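Local coordinates for protein cytosine deaminase (Klebsiella pneumoniae, PDB 4R85) that catalyses the hydrolytic deamination of 5-methylcytosine, probably to thymine and ammonia, in an iron-containing amidohydrolase active site, at residues V118-P123 against E162-A167; F149-I154 against G176-Y181; K187-V192 against S218-V223. One frame throughout, in Å; residues are numbered along the deposited sequence.

Contact 1: residues V118-P123 against E162-A167; sequences VDVTDP and ELMTRA
L163, on helix 160-170, lays its whole side chain against the backbone of the 120-123 loop. Its CB sits 3.4 Å from V120 O. CG stays close to the same carbonyl, and there the side chain forks. CD1 remains near it, 3.6 Å from V120 O, while CD2 reaches on to the next part of the loop, 4.1 Å from both D122 O and the CA of P123. A leucine fits here because two methyls at a branched end can spread over a kinked backbone, which makes an inverse gamma turn at T121; Y157 lies against the same side chain.

V120 makes the more deeply buried half of the contact, with one methyl for each of two helix residues. CG1 lies beside the backbone N (chi1 -60°) and meets A167 CB at 3.6 Å. CG2 touches M164 SD, also at 3.6 Å, where the two side chains cross at about a right angle. A small alanine lets the helix come near, and the methionine, bent at chi2 and chi3, also touches F194 and L198 of helix 185-202.

No hydrogen bond joins the two segments; the loop is held partly by its own bonds. D119 OD2 takes T121 OG1 on its syn lone pair and also accepts T121 N, 2.9 Å away and 40° above the carboxylate plane, which makes an Asx turn. D119 OD1 pairs with K87 and W83; K87 also binds T121 O, and T121 OG1 bonds to E152 N.

An apolar helix face packed on the loop that leaves a central strand is characteristic of a TIM barrel: here the end of strand 111-119 meets helix 160-170, which follows the neighbouring strand 143-149 in the amidohydrolase fold.

Contact 2: residues F149-I154 against G176-Y181; sequences FPQEGI and GGIPHY. With 17E (5-methylcytosine), chain G.
Q151 and I178 meet beside the bound 5-methylcytosine, with Q151 NE2 3.5 Å from I178 CD1. The polar interactions belong to the Q151 amide. CG stands anti to the backbone N (chi1 175°), and the chain then bends at chi2, which places CD. From there OE1 accepts from ligand N1 at 2.7 Å, and NE2 donates to ligand O2 at 3.0 Å, both nearly straight (172° and 169°).

Ring and van der Waals contacts surround this pair. The apolar one is I178 CD1 against F149 CZ, at 4.1 Å; the same methyl also lies beside ligand O2. The F149 ring turns its edge to ligand O2 and to G177 O, while Q151 N lies over the centre of one face; the ring also stacks with the iron ligand H209. Further out, the Y181 ring brings an edge to the CA of E152.

Backbone packing completes the contact. The type I turn from P150 to G153 is closed by G153 N bonding to P150 O, and that carbonyl presses on I178 CG2 at 3.2 Å. P150 CD rests 3.5 Å from G177 N. G176 lets the chains come this near, since a CB there would crowd the CA of F149. At G153 a CB would jam against the preceding carbonyl O.

The paired amide bonds are consistent with recognition of the N1-H and O2 edge of the base, which by itself does not distinguish cytosine from uracil; D308 and E212 bind the ligand too.

Contact 3: residues K187-V192 against S218-V223; sequences KGVSSV and SRFLEV
F220 reaches across to helix 185-202 and sets its ring against the backbone of G188, with CE2 3.5 Å from the CA of G188. The ring comes down obliquely. Its CB points toward the other helix, chi1 of -62° sets CG anti to the carbonyl carbon, and chi2 of 95° sets the turn of the ring. A glycine suits the spot, because the ring takes up the position beside its bare CA. CE2 also lies 4.1 Å from V189 CG2, those two side chains crossing at about a right angle.

About one helical turn on, V192 meets V223. Both hold CG1 anti to the backbone N (chi1 -177° in V223), and these two methyls touch at 3.8 Å as the side chains cross obliquely. CG2 of V223, beside its own backbone N, faces V189 CG2 more loosely, at 4.2 Å and at about a right angle. Each valine thus offers a methyl to the one it faces.

Within helix 185-202, S191 OG donates to G188 O at 2.7 Å, so the hydroxyl of this buried serine is satisfied by its own helix.

P179 covers F220 from the loop after strand 174-175, and D211 accepts from F220 N and L221 N where helix 220-231 begins. The contact thus joins the helices that follow adjacent barrel strands 174-175 and 205-209, with helix 250-263 packed against L221 and E222.

Overall arrangement
The three contacts follow one another round the barrel wall, with contact 2 in the middle. Contact 1 joins it where strands 111-119 and 143-149 end: V120 N lies 2.8 Å from F149 O and V118 O 2.9 Å from F149 N, both probable hydrogen bonds, while M164 CE packs on G176 O. Contact 3 joins it through the loop after strand 174-175, where P179 CB lies 3.6 Å from F220 CG. Contacts 1 and 3 do not touch; their centres are about 19 Å apart. Contact 2 alone reaches the ligand, and its F149 side chain is about 6 Å from the iron(II) ion. The side chains of T121 and F220 stand about 9 Å and 13 Å from 5-methylcytosine.

Contact 1: residues V118-P123 against E162-A167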
loop_
_atom_site.group_PDB
_atom_site.type_symbol
_atom_site.label_atom_id
_atom_site.label_comp_id
_atom_site.label_asym_id
_atom_site.label_seq_id
_atom_site.Cartn_x
_atom_site.Cartn_y
_atom_site.Cartn_z
ATOM N N VAL A 118 6.462 -5.452 -24.311
ATOM C CA VAL A 118 5.417 -5.652 -25.308
ATOM C C VAL A 118 5.440 -7.103 -25.753
ATOM O O VAL A 118 6.485 -7.609 -26.138
ATOM C CB VAL A 118 5.636 -4.782 -26.559
ATOM C CG1 VAL A 118 4.453 -4.944 -27.536
ATOM C CG2 VAL A 118 5.821 -3.340 -26.166
ATOM N N ASP A 119 4.286 -7.767 -25.712
ATOM C CA ASP A 119 4.198 -9.175 -26.083
ATOM C C ASP A 119 4.464 -9.340 -27.585
ATOM O O ASP A 119 3.735 -8.799 -28.413
ATOM C CB ASP A 119 2.818 -9.723 -25.688
ATOM C CG ASP A 119 2.635 -11.196 -26.012
ATOM O OD1 ASP A 119 1.491 -11.680 -25.842
ATOM O OD2 ASP A 119 3.601 -11.877 -26.425
ATOM N N VAL A 120 5.525 -10.071 -27.926
ATOM C CA VAL A 120 5.867 -10.294 -29.334
ATOM C C VAL A 120 5.524 -11.719 -29.780
ATOM O O VAL A 120 5.794 -12.100 -30.913
ATOM C CB VAL A 120 7.349 -9.974 -29.647
ATOM C CG1 VAL A 120 7.656 -8.506 -29.339
ATOM C CG2 VAL A 120 8.286 -10.887 -28.864
ATOM N N THR A 121 4.926 -12.507 -28.889
ATOM C CA THR A 121 4.319 -13.763 -29.321
ATOM C C THR A 121 2.929 -13.440 -29.867
ATOM O O THR A 121 1.895 -13.862 -29.342
ATOM C CB THR A 121 4.293 -14.846 -28.222
ATOM O OG1 THR A 121 3.745 -14.304 -27.015
ATOM C CG2 THR A 121 5.719 -15.365 -27.953
ATOM N N ASP A 122 2.943 -12.645 -30.929
ATOM C CA ASP A 122 1.747 -12.196 -31.632
ATOM C C ASP A 122 2.219 -11.989 -33.064
ATOM O O ASP A 122 3.008 -11.089 -33.344
ATOM C CB ASP A 122 1.215 -10.892 -31.011
ATOM C CG ASP A 122 -0.083 -10.399 -31.671
ATOM O OD1 ASP A 122 -0.425 -10.881 -32.769
ATOM O OD2 ASP A 122 -0.767 -9.523 -31.087
ATOM N N PRO A 123 1.765 -12.852 -33.979
ATOM C CA PRO A 123 2.279 -12.818 -35.352
ATOM C C PRO A 123 2.020 -11.486 -36.064
ATOM O O PRO A 123 2.692 -11.193 -37.049
ATOM C CB PRO A 123 1.523 -13.966 -36.035
ATOM C CG PRO A 123 1.193 -14.898 -34.915
ATOM C CD PRO A 123 0.876 -14.003 -33.749
ATOM N N GLU A 162 11.965 -16.252 -34.509
ATOM C CA GLU A 162 11.755 -15.310 -35.610
ATOM C C GLU A 162 11.075 -14.045 -35.137
ATOM O O GLU A 162 11.394 -12.953 -35.593
ATOM C CB GLU A 162 10.834 -15.899 -36.696
ATOM C CG GLU A 162 11.411 -17.002 -37.525
ATOM C CD GLU A 162 10.523 -17.349 -38.716
ATOM O OE1 GLU A 162 9.334 -16.912 -38.770
ATOM O OE2 GLU A 162 11.035 -18.042 -39.614
ATOM N N LEU A 163 10.079 -14.209 -34.276
ATOM C CA LEU A 163 9.328 -13.069 -33.761
ATOM C C LEU A 163 10.199 -12.168 -32.886
ATOM O O LEU A 163 10.127 -10.945 -32.986
ATOM C CB LEU A 163 8.106 -13.543 -32.979
ATOM C CG LEU A 163 7.020 -14.120 -33.895
ATOM C CD1 LEU A 163 6.006 -14.915 -33.070
ATOM C CD2 LEU A 163 6.345 -12.986 -34.656
ATOM N N MET A 164 11.017 -12.776 -32.041
ATOM C CA MET A 164 11.957 -12.010 -31.205
ATOM C C MET A 164 12.922 -11.219 -32.085
ATOM O O MET A 164 13.168 -10.040 -31.852
ATOM C CB MET A 164 12.745 -12.938 -30.287
ATOM C CG MET A 164 11.935 -13.474 -29.107
ATOM S SD MET A 164 11.522 -12.161 -27.942
ATOM C CE MET A 164 13.141 -11.848 -27.189
ATOM N N THR A 165 13.452 -11.883 -33.106
ATOM C CA THR A 165 14.417 -11.265 -34.016
ATOM C C THR A 165 13.760 -10.132 -34.787
ATOM O O THR A 165 14.322 -9.044 -34.911
ATOM C CB THR A 165 14.990 -12.316 -34.988
ATOM O OG1 THR A 165 15.604 -13.371 -34.234
ATOM C CG2 THR A 165 16.012 -11.704 -35.947
ATOM N N ARG A 166 12.559 -10.384 -35.299
ATOM C CA ARG A 166 11.825 -9.371 -36.058
ATOM C C ARG A 166 11.533 -8.156 -35.180
ATOM O O ARG A 166 11.679 -7.021 -35.618
ATOM C CB ARG A 166 10.522 -9.962 -36.613
ATOM C CG ARG A 166 9.680 -8.979 -37.401
ATOM C CD ARG A 166 10.354 -8.589 -38.717
ATOM N NE ARG A 166 9.749 -7.383 -39.264
ATOM C CZ ARG A 166 10.439 -6.343 -39.715
ATOM N NH1 ARG A 166 11.769 -6.369 -39.711
ATOM N NH2 ARG A 166 9.797 -5.284 -40.188
ATOM N N ALA A 167 11.134 -8.400 -33.934
ATOM C CA ALA A 167 10.838 -7.313 -32.997
ATOM C C ALA A 167 12.055 -6.424 -32.754
ATOM O O ALA A 167 11.948 -5.195 -32.689
ATOM C CB ALA A 167 10.337 -7.883 -31.669
#

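Contact 2: residues F149-I154 against G176-Y181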
loop_
_atom_site.group_PDB
_atom_site.type_symbol
_atom_site.label_atom_id
_atom_site.label_comp_id
_atom_site.label_asym_id
_atom_site.label_seq_id
_atom_site.Cartn_x
_atom_site.Cartn_y
_atom_site.Cartn_z
ATOM N N PHE A 149 9.099 -8.793 -25.474
ATOM C CA PHE A 149 8.753 -9.737 -24.420
ATOM C C PHE A 149 7.958 -10.885 -25.036
ATOM O O PHE A 149 6.859 -10.669 -25.539
ATOM C CB PHE A 149 7.902 -9.017 -23.364
ATOM C CG PHE A 149 7.286 -9.935 -22.330
ATOM C CD1 PHE A 149 8.067 -10.824 -21.609
ATOM C CD2 PHE A 149 5.928 -9.885 -22.069
ATOM C CE1 PHE A 149 7.503 -11.660 -20.654
ATOM C CE2 PHE A 149 5.355 -10.711 -21.118
ATOM C CZ PHE A 149 6.138 -11.600 -20.407
ATOM N N PRO A 150 8.531 -12.098 -25.036
ATOM C CA PRO A 150 7.854 -13.247 -25.650
ATOM C C PRO A 150 6.946 -13.929 -24.626
ATOM O O PRO A 150 7.321 -14.957 -24.068
ATOM C CB PRO A 150 9.014 -14.165 -26.025
ATOM C CG PRO A 150 10.055 -13.886 -24.936
ATOM C CD PRO A 150 9.879 -12.434 -24.534
ATOM N N GLN A 151 5.772 -13.351 -24.387
ATOM C CA GLN A 151 4.860 -13.831 -23.345
ATOM C C GLN A 151 4.622 -15.339 -23.348
ATOM O O GLN A 151 4.591 -15.981 -22.294
ATOM C CB GLN A 151 3.510 -13.128 -23.465
ATOM C CG GLN A 151 2.452 -13.638 -22.501
ATOM C CD GLN A 151 2.761 -13.237 -21.067
ATOM O OE1 GLN A 151 2.368 -12.163 -20.616
ATOM N NE2 GLN A 151 3.481 -14.091 -20.354
ATOM N N GLU A 152 4.429 -15.914 -24.527
ATOM C CA GLU A 152 4.098 -17.333 -24.567
ATOM C C GLU A 152 5.313 -18.226 -24.817
ATOM O O GLU A 152 5.182 -19.413 -25.128
ATOM C CB GLU A 152 2.945 -17.588 -25.544
ATOM C CG GLU A 152 1.688 -16.861 -25.054
ATOM C CD GLU A 152 0.445 -17.196 -25.839
ATOM O OE1 GLU A 152 -0.327 -16.258 -26.142
ATOM O OE2 GLU A 152 0.241 -18.388 -26.142
ATOM N N GLY A 153 6.499 -17.651 -24.654
ATOM C CA GLY A 153 7.723 -18.418 -24.759
ATOM C C GLY A 153 8.438 -18.231 -26.078
ATOM O O GLY A 153 7.817 -18.011 -27.122
ATOM N N ILE A 154 9.762 -18.303 -26.023
ATOM C CA ILE A 154 10.593 -18.293 -27.217
ATOM C C ILE A 154 10.605 -19.673 -27.884
ATOM O O ILE A 154 10.406 -19.799 -29.098
ATOM C CB ILE A 154 12.043 -17.884 -26.858
ATOM C CG1 ILE A 154 12.053 -16.448 -26.341
ATOM C CG2 ILE A 154 12.967 -18.040 -28.062
ATOM C CD1 ILE A 154 13.412 -15.971 -25.856
ATOM N N GLY A 176 13.778 -9.271 -24.292
ATOM C CA GLY A 176 13.092 -9.867 -23.158
ATOM C C GLY A 176 13.179 -11.383 -23.120
ATOM O O GLY A 176 13.911 -11.991 -23.895
ATOM N N GLY A 177 12.422 -11.995 -22.213
ATOM C CA GLY A 177 12.397 -13.441 -22.100
ATOM C C GLY A 177 11.469 -13.899 -20.989
ATOM O O GLY A 177 10.981 -13.081 -20.214
ATOM N N ILE A 178 11.235 -15.207 -20.908
ATOM C CA ILE A 178 10.382 -15.766 -19.857
ATOM C C ILE A 178 10.733 -17.250 -19.610
ATOM O O ILE A 178 9.887 -18.142 -19.730
ATOM C CB ILE A 178 8.865 -15.528 -20.195
ATOM C CG1 ILE A 178 7.975 -15.756 -18.967
ATOM C CG2 ILE A 178 8.420 -16.323 -21.443
ATOM C CD1 ILE A 178 6.495 -15.533 -19.222
ATOM N N PRO A 179 12.006 -17.517 -19.247
ATOM C CA PRO A 179 12.533 -18.885 -19.190
ATOM C C PRO A 179 11.747 -19.808 -18.271
ATOM O O PRO A 179 11.628 -20.991 -18.588
ATOM C CB PRO A 179 13.969 -18.695 -18.658
ATOM C CG PRO A 179 13.978 -17.334 -18.030
ATOM C CD PRO A 179 13.038 -16.530 -18.887
ATOM N N HIS A 180 11.213 -19.290 -17.162
ATOM C CA HIS A 180 10.444 -20.131 -16.240
ATOM C C HIS A 180 9.135 -20.629 -16.858
ATOM O O HIS A 180 8.534 -21.595 -16.369
ATOM C CB HIS A 180 10.148 -19.370 -14.942
ATOM C CG HIS A 180 9.249 -18.194 -15.138
ATOM N ND1 HIS A 180 9.711 -16.982 -15.600
ATOM C CD2 HIS A 180 7.912 -18.052 -14.972
ATOM C CE1 HIS A 180 8.700 -16.140 -15.707
ATOM N NE2 HIS A 180 7.598 -16.761 -15.332
ATOM N N TYR A 181 8.686 -19.983 -17.934
ATOM C CA TYR A 181 7.423 -20.379 -18.579
ATOM C C TYR A 181 7.627 -21.321 -19.767
ATOM O O TYR A 181 6.664 -21.900 -20.269
ATOM C CB TYR A 181 6.609 -19.145 -19.001
ATOM C CG TYR A 181 5.183 -19.425 -19.438
ATOM C CD1 TYR A 181 4.772 -19.146 -20.738
ATOM C CD2 TYR A 181 4.250 -19.954 -18.556
ATOM C CE1 TYR A 181 3.478 -19.388 -21.154
ATOM C CE2 TYR A 181 2.939 -20.208 -18.967
ATOM C CZ TYR A 181 2.562 -19.916 -20.268
ATOM O OH TYR A 181 1.274 -20.160 -20.704
HETATM N N1 17E G . 2.971 -11.307 -18.112
HETATM C C2 17E G . 3.776 -11.950 -17.266
HETATM O O2 17E G . 4.386 -13.112 -17.667
HETATM N N3 17E G . 4.011 -11.489 -16.033
HETATM C C4 17E G . 3.426 -10.355 -15.610
HETATM N N4 17E G . 3.682 -9.873 -14.291
HETATM C C5 17E G . 2.576 -9.646 -16.461
HETATM C C6 17E G . 2.366 -10.162 -17.737
HETATM C CM5 17E G . 1.920 -8.381 -16.008
#

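Contact 3: residues K187-V192 against S218-V223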
loop_
_atom_site.group_PDB
_atom_site.type_symbol
_atom_site.label_atom_id
_atom_site.label_comp_id
_atom_site.label_asym_id
_atom_site.label_seq_id
_atom_site.Cartn_x
_atom_site.Cartn_y
_atom_site.Cartn_z
ATOM N N LYS A 187 14.519 -26.229 -22.313
ATOM C CA LYS A 187 14.103 -25.158 -23.213
ATOM C C LYS A 187 14.158 -23.794 -22.538
ATOM O O LYS A 187 14.391 -22.772 -23.187
ATOM C CB LYS A 187 12.718 -25.452 -23.802
ATOM C CG LYS A 187 12.805 -26.521 -24.882
ATOM C CD LYS A 187 11.483 -26.793 -25.564
ATOM C CE LYS A 187 11.655 -27.969 -26.513
ATOM N NZ LYS A 187 10.503 -28.133 -27.439
ATOM N N GLY A 188 13.948 -23.777 -21.227
ATOM C CA GLY A 188 14.154 -22.565 -20.457
ATOM C C GLY A 188 15.605 -22.122 -20.592
ATOM O O GLY A 188 15.894 -20.952 -20.828
ATOM N N VAL A 189 16.524 -23.072 -20.475
ATOM C CA VAL A 189 17.947 -22.740 -20.559
ATOM C C VAL A 189 18.329 -22.287 -21.967
ATOM O O VAL A 189 19.014 -21.274 -22.129
ATOM C CB VAL A 189 18.837 -23.908 -20.085
ATOM C CG1 VAL A 189 20.301 -23.679 -20.458
ATOM C CG2 VAL A 189 18.674 -24.114 -18.577
ATOM N N SER A 190 17.878 -23.016 -22.981
ATOM C CA SER A 190 18.194 -22.643 -24.356
ATOM C C SER A 190 17.605 -21.278 -24.700
ATOM O O SER A 190 18.201 -20.523 -25.475
ATOM C CB SER A 190 17.746 -23.709 -25.360
ATOM O OG SER A 190 16.332 -23.774 -25.440
ATOM N N SER A 191 16.452 -20.945 -24.113
ATOM C CA SER A 191 15.861 -19.628 -24.375
ATOM C C SER A 191 16.784 -18.504 -23.890
ATOM O O SER A 191 16.921 -17.470 -24.551
ATOM C CB SER A 191 14.453 -19.495 -23.777
ATOM O OG SER A 191 14.477 -19.301 -22.369
ATOM N N VAL A 192 17.421 -18.707 -22.739
ATOM C CA VAL A 192 18.323 -17.678 -22.215
ATOM C C VAL A 192 19.557 -17.549 -23.106
ATOM O O VAL A 192 20.001 -16.430 -23.398
ATOM C CB VAL A 192 18.714 -17.931 -20.742
ATOM C CG1 VAL A 192 19.782 -16.931 -20.288
ATOM C CG2 VAL A 192 17.472 -17.862 -19.834
ATOM N N SER A 218 12.869 -23.112 -9.603
ATOM C CA SER A 218 12.954 -22.254 -10.772
ATOM C C SER A 218 14.226 -21.415 -10.642
ATOM O O SER A 218 14.255 -20.417 -9.918
ATOM C CB SER A 218 11.714 -21.360 -10.890
ATOM O OG SER A 218 11.674 -20.728 -12.160
ATOM N N ARG A 219 15.285 -21.838 -11.326
ATOM C CA ARG A 219 16.593 -21.215 -11.125
ATOM C C ARG A 219 17.205 -20.713 -12.434
ATOM O O ARG A 219 18.388 -20.908 -12.699
ATOM C CB ARG A 219 17.542 -22.208 -10.439
ATOM C CG ARG A 219 17.138 -22.574 -9.008
ATOM C CD ARG A 219 18.035 -23.679 -8.438
ATOM N NE ARG A 219 17.703 -23.992 -7.049
ATOM C CZ ARG A 219 18.465 -24.733 -6.246
ATOM N NH1 ARG A 219 18.079 -24.983 -4.998
ATOM N NH2 ARG A 219 19.602 -25.241 -6.699
ATOM N N PHE A 220 16.403 -20.062 -13.262
ATOM C CA PHE A 220 16.938 -19.517 -14.501
ATOM C C PHE A 220 17.780 -18.266 -14.265
ATOM O O PHE A 220 18.594 -17.894 -15.101
ATOM C CB PHE A 220 15.805 -19.316 -15.512
ATOM C CG PHE A 220 15.148 -20.608 -15.874
ATOM C CD1 PHE A 220 14.005 -21.035 -15.213
ATOM C CD2 PHE A 220 15.738 -21.456 -16.800
ATOM C CE1 PHE A 220 13.430 -22.260 -15.521
ATOM C CE2 PHE A 220 15.162 -22.680 -17.112
ATOM C CZ PHE A 220 14.011 -23.082 -16.462
ATOM N N LEU A 221 17.591 -17.639 -13.106
ATOM C CA LEU A 221 18.406 -16.495 -12.722
ATOM C C LEU A 221 19.907 -16.804 -12.810
ATOM O O LEU A 221 20.674 -15.985 -13.325
ATOM C CB LEU A 221 18.042 -16.035 -11.302
ATOM C CG LEU A 221 18.898 -14.875 -10.790
ATOM C CD1 LEU A 221 18.762 -13.655 -11.710
ATOM C CD2 LEU A 221 18.472 -14.521 -9.366
ATOM N N GLU A 222 20.329 -17.975 -12.327
ATOM C CA GLU A 222 21.757 -18.333 -12.393
ATOM C C GLU A 222 22.261 -18.408 -13.833
ATOM O O GLU A 222 23.398 -18.050 -14.112
ATOM C CB GLU A 222 22.065 -19.642 -11.653
ATOM C CG GLU A 222 21.492 -20.910 -12.321
ATOM C CD GLU A 222 21.834 -22.199 -11.575
ATOM O OE1 GLU A 222 21.952 -23.265 -12.234
ATOM O OE2 GLU A 222 21.959 -22.154 -10.329
ATOM N N VAL A 223 21.416 -18.877 -14.749
ATOM C CA VAL A 223 21.825 -18.986 -16.148
ATOM C C VAL A 223 21.994 -17.598 -16.751
ATOM O O VAL A 223 22.964 -17.325 -17.453
ATOM C CB VAL A 223 20.797 -19.784 -16.984
ATOM C CG1 VAL A 223 21.290 -19.930 -18.425
ATOM C CG2 VAL A 223 20.571 -21.140 -16.357
#